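Local coordinates for putative enoyl-CoA hydratase (Streptomyces avermitilis, PDB 3GKB), which is of unproven function but belongs to the crotonase-like superfamily and probably acts on coenzyme A thioesters as an enoyl-CoA hydratase or isomerase, at residues I143-G148 with L173-F178. Numbering follows the deposited sequence.
Sequences IEALMG and LTADLF
The methyl group of A175 faces the short 3-10 turn that runs through A145 and L146 and rests against the branch point of L146, with A175 CB 3.6 Å from L146 CG. Both methyls of the leucine come to the alanine methyl from the same side, L146 CD1 at 3.9 Å from A175 CB, so the isopropyl fork lies across it. The fork gets there because L146 CG stands anti to its own carbonyl carbon (chi1 -59°), which carries the side chain from a CB directed to one side of the contact over to the alanine. Leucine suits this buried place because its branched apolar side chain can present the fork to A175 while also packing on M274 and R275 of helix 270-280 and on L212 of the second subunit. A145 also turns its CB toward the other segment and approaches more loosely, A145 CB lying 4.5 Å from A175 CB. Two alanines suit this spot: the backbones come close, the CA atoms of A145 and L173 being 6.2 Å apart, and a side chain of one carbon on each side lets the two methyls face each other. Helix 165-174 ends just before A175, whose positive phi (54°) breaks the helical path; the chain then runs on to strand 178-179. In this crotonase-like fold that short strand pairs antiparallel with 139-141, F178 sharing backbone hydrogen bonds with L140, and the methyl contact lies where the chain leaves the one strand and approaches the other. No hydrogen bond links the two segments, and the turn keeps its shape internally, L146 N donating to I143 O at 3.0 Å and M147 N to E144 O at 2.8 Å. The second subunit comes close as well: its V216 touches A145, and its R204 forms a salt bridge with D176.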
loop_
_atom_site.group_PDB
_atom_site.type_symbol
_atom_site.label_atom_id
_atom_site.label_comp_id
_atom_site.label_asym_id
_atom_site.label_seq_id
_atom_site.Cartn_x
_atom_site.Cartn_y
_atom_site.Cartn_z
ATOM N N ILE B 143 -10.699 -16.343 9.516
ATOM C CA ILE B 143 -11.961 -16.920 9.985
ATOM C C ILE B 143 -12.308 -16.570 11.439
ATOM O O ILE B 143 -13.439 -16.813 11.890
ATOM C CB ILE B 143 -11.898 -18.464 9.829
ATOM C CG1 ILE B 143 -13.283 -19.116 9.938
ATOM C CG2 ILE B 143 -10.980 -19.077 10.891
ATOM C CD1 ILE B 143 -14.163 -18.935 8.728
ATOM N N GLU B 144 -11.321 -16.033 12.159
ATOM C CA GLU B 144 -11.386 -15.840 13.601
ATOM C C GLU B 144 -12.649 -15.155 14.105
ATOM O O GLU B 144 -13.282 -15.657 15.042
ATOM C CB GLU B 144 -10.147 -15.087 14.082
ATOM C CG GLU B 144 -8.876 -15.962 14.045
ATOM C CD GLU B 144 -8.042 -15.807 12.750
ATOM O OE1 GLU B 144 -8.606 -15.517 11.675
ATOM O OE2 GLU B 144 -6.808 -16.011 12.818
ATOM N N ALA B 145 -13.027 -14.042 13.479
ATOM C CA ALA B 145 -14.196 -13.278 13.899
ATOM C C ALA B 145 -15.454 -14.137 13.964
ATOM O O ALA B 145 -16.304 -13.930 14.832
ATOM C CB ALA B 145 -14.415 -12.028 12.980
ATOM N N LEU B 146 -15.561 -15.112 13.056
ATOM C CA LEU B 146 -16.716 -16.031 13.028
ATOM C C LEU B 146 -16.694 -17.107 14.137
ATOM O O LEU B 146 -17.725 -17.760 14.401
ATOM C CB LEU B 146 -16.858 -16.688 11.651
ATOM C CG LEU B 146 -17.050 -15.716 10.486
ATOM C CD1 LEU B 146 -17.233 -16.459 9.172
ATOM C CD2 LEU B 146 -18.174 -14.727 10.712
ATOM N N MET B 147 -15.547 -17.242 14.793
ATOM C CA MET B 147 -15.381 -18.108 15.963
ATOM C C MET B 147 -15.453 -17.295 17.264
ATOM O O MET B 147 -15.202 -17.807 18.341
ATOM C CB MET B 147 -14.090 -18.914 15.809
ATOM C CG MET B 147 -14.067 -19.915 14.579
ATOM S SD MET B 147 -12.471 -20.854 14.620
ATOM C CE MET B 147 -12.741 -21.883 13.139
ATOM N N GLY B 148 -15.826 -16.013 17.149
ATOM C CA GLY B 148 -16.008 -15.132 18.289
ATOM C C GLY B 148 -14.731 -14.572 18.860
ATOM O O GLY B 148 -14.715 -14.096 19.995
ATOM N N LEU B 173 -13.068 -8.390 9.772
ATOM C CA LEU B 173 -14.463 -8.322 10.211
ATOM C C LEU B 173 -15.423 -8.927 9.198
ATOM O O LEU B 173 -16.406 -9.529 9.592
ATOM C CB LEU B 173 -14.826 -6.885 10.598
ATOM C CG LEU B 173 -14.169 -6.382 11.889
ATOM C CD1 LEU B 173 -14.498 -4.912 12.134
ATOM C CD2 LEU B 173 -14.551 -7.209 13.156
ATOM N N THR B 174 -15.148 -8.827 7.894
ATOM C CA THR B 174 -16.007 -9.523 6.917
ATOM C C THR B 174 -15.757 -11.026 7.009
ATOM O O THR B 174 -16.637 -11.833 6.729
ATOM C CB THR B 174 -15.851 -9.065 5.448
ATOM O OG1 THR B 174 -14.569 -9.423 4.914
ATOM C CG2 THR B 174 -16.071 -7.586 5.315
ATOM N N ALA B 175 -14.537 -11.387 7.385
ATOM C CA ALA B 175 -14.125 -12.785 7.535
ATOM C C ALA B 175 -14.381 -13.621 6.271
ATOM O O ALA B 175 -14.523 -14.823 6.350
ATOM C CB ALA B 175 -14.798 -13.439 8.755
ATOM N N ASP B 176 -14.395 -12.991 5.113
ATOM C CA ASP B 176 -14.645 -13.714 3.894
ATOM C C ASP B 176 -13.380 -14.337 3.336
ATOM O O ASP B 176 -12.283 -13.964 3.712
ATOM C CB ASP B 176 -15.297 -12.799 2.878
ATOM C CG ASP B 176 -16.765 -12.554 3.185
ATOM O OD1 ASP B 176 -17.462 -13.522 3.615
ATOM O OD2 ASP B 176 -17.210 -11.404 2.989
ATOM N N LEU B 177 -13.566 -15.322 2.469
ATOM C CA LEU B 177 -12.457 -15.970 1.796
ATOM C C LEU B 177 -12.144 -15.131 0.572
ATOM O O LEU B 177 -13.001 -14.994 -0.340
ATOM C CB LEU B 177 -12.845 -17.395 1.393
ATOM C CG LEU B 177 -11.699 -18.215 0.804
ATOM C CD1 LEU B 177 -10.733 -18.546 1.871
ATOM C CD2 LEU B 177 -12.266 -19.498 0.099
ATOM N N PHE B 178 -10.971 -14.504 0.589
ATOM C CA PHE B 178 -10.493 -13.662 -0.499
ATOM C C PHE B 178 -9.846 -14.519 -1.569
ATOM O O PHE B 178 -9.084 -15.408 -1.267
ATOM C CB PHE B 178 -9.490 -12.625 0.032
ATOM C CG PHE B 178 -10.144 -11.513 0.759
ATOM C CD1 PHE B 178 -10.217 -10.238 0.193
ATOM C CD2 PHE B 178 -10.747 -11.731 1.981
ATOM C CE1 PHE B 178 -10.858 -9.218 0.853
ATOM C CE2 PHE B 178 -11.416 -10.690 2.644
ATOM C CZ PHE B 178 -11.462 -9.441 2.069
#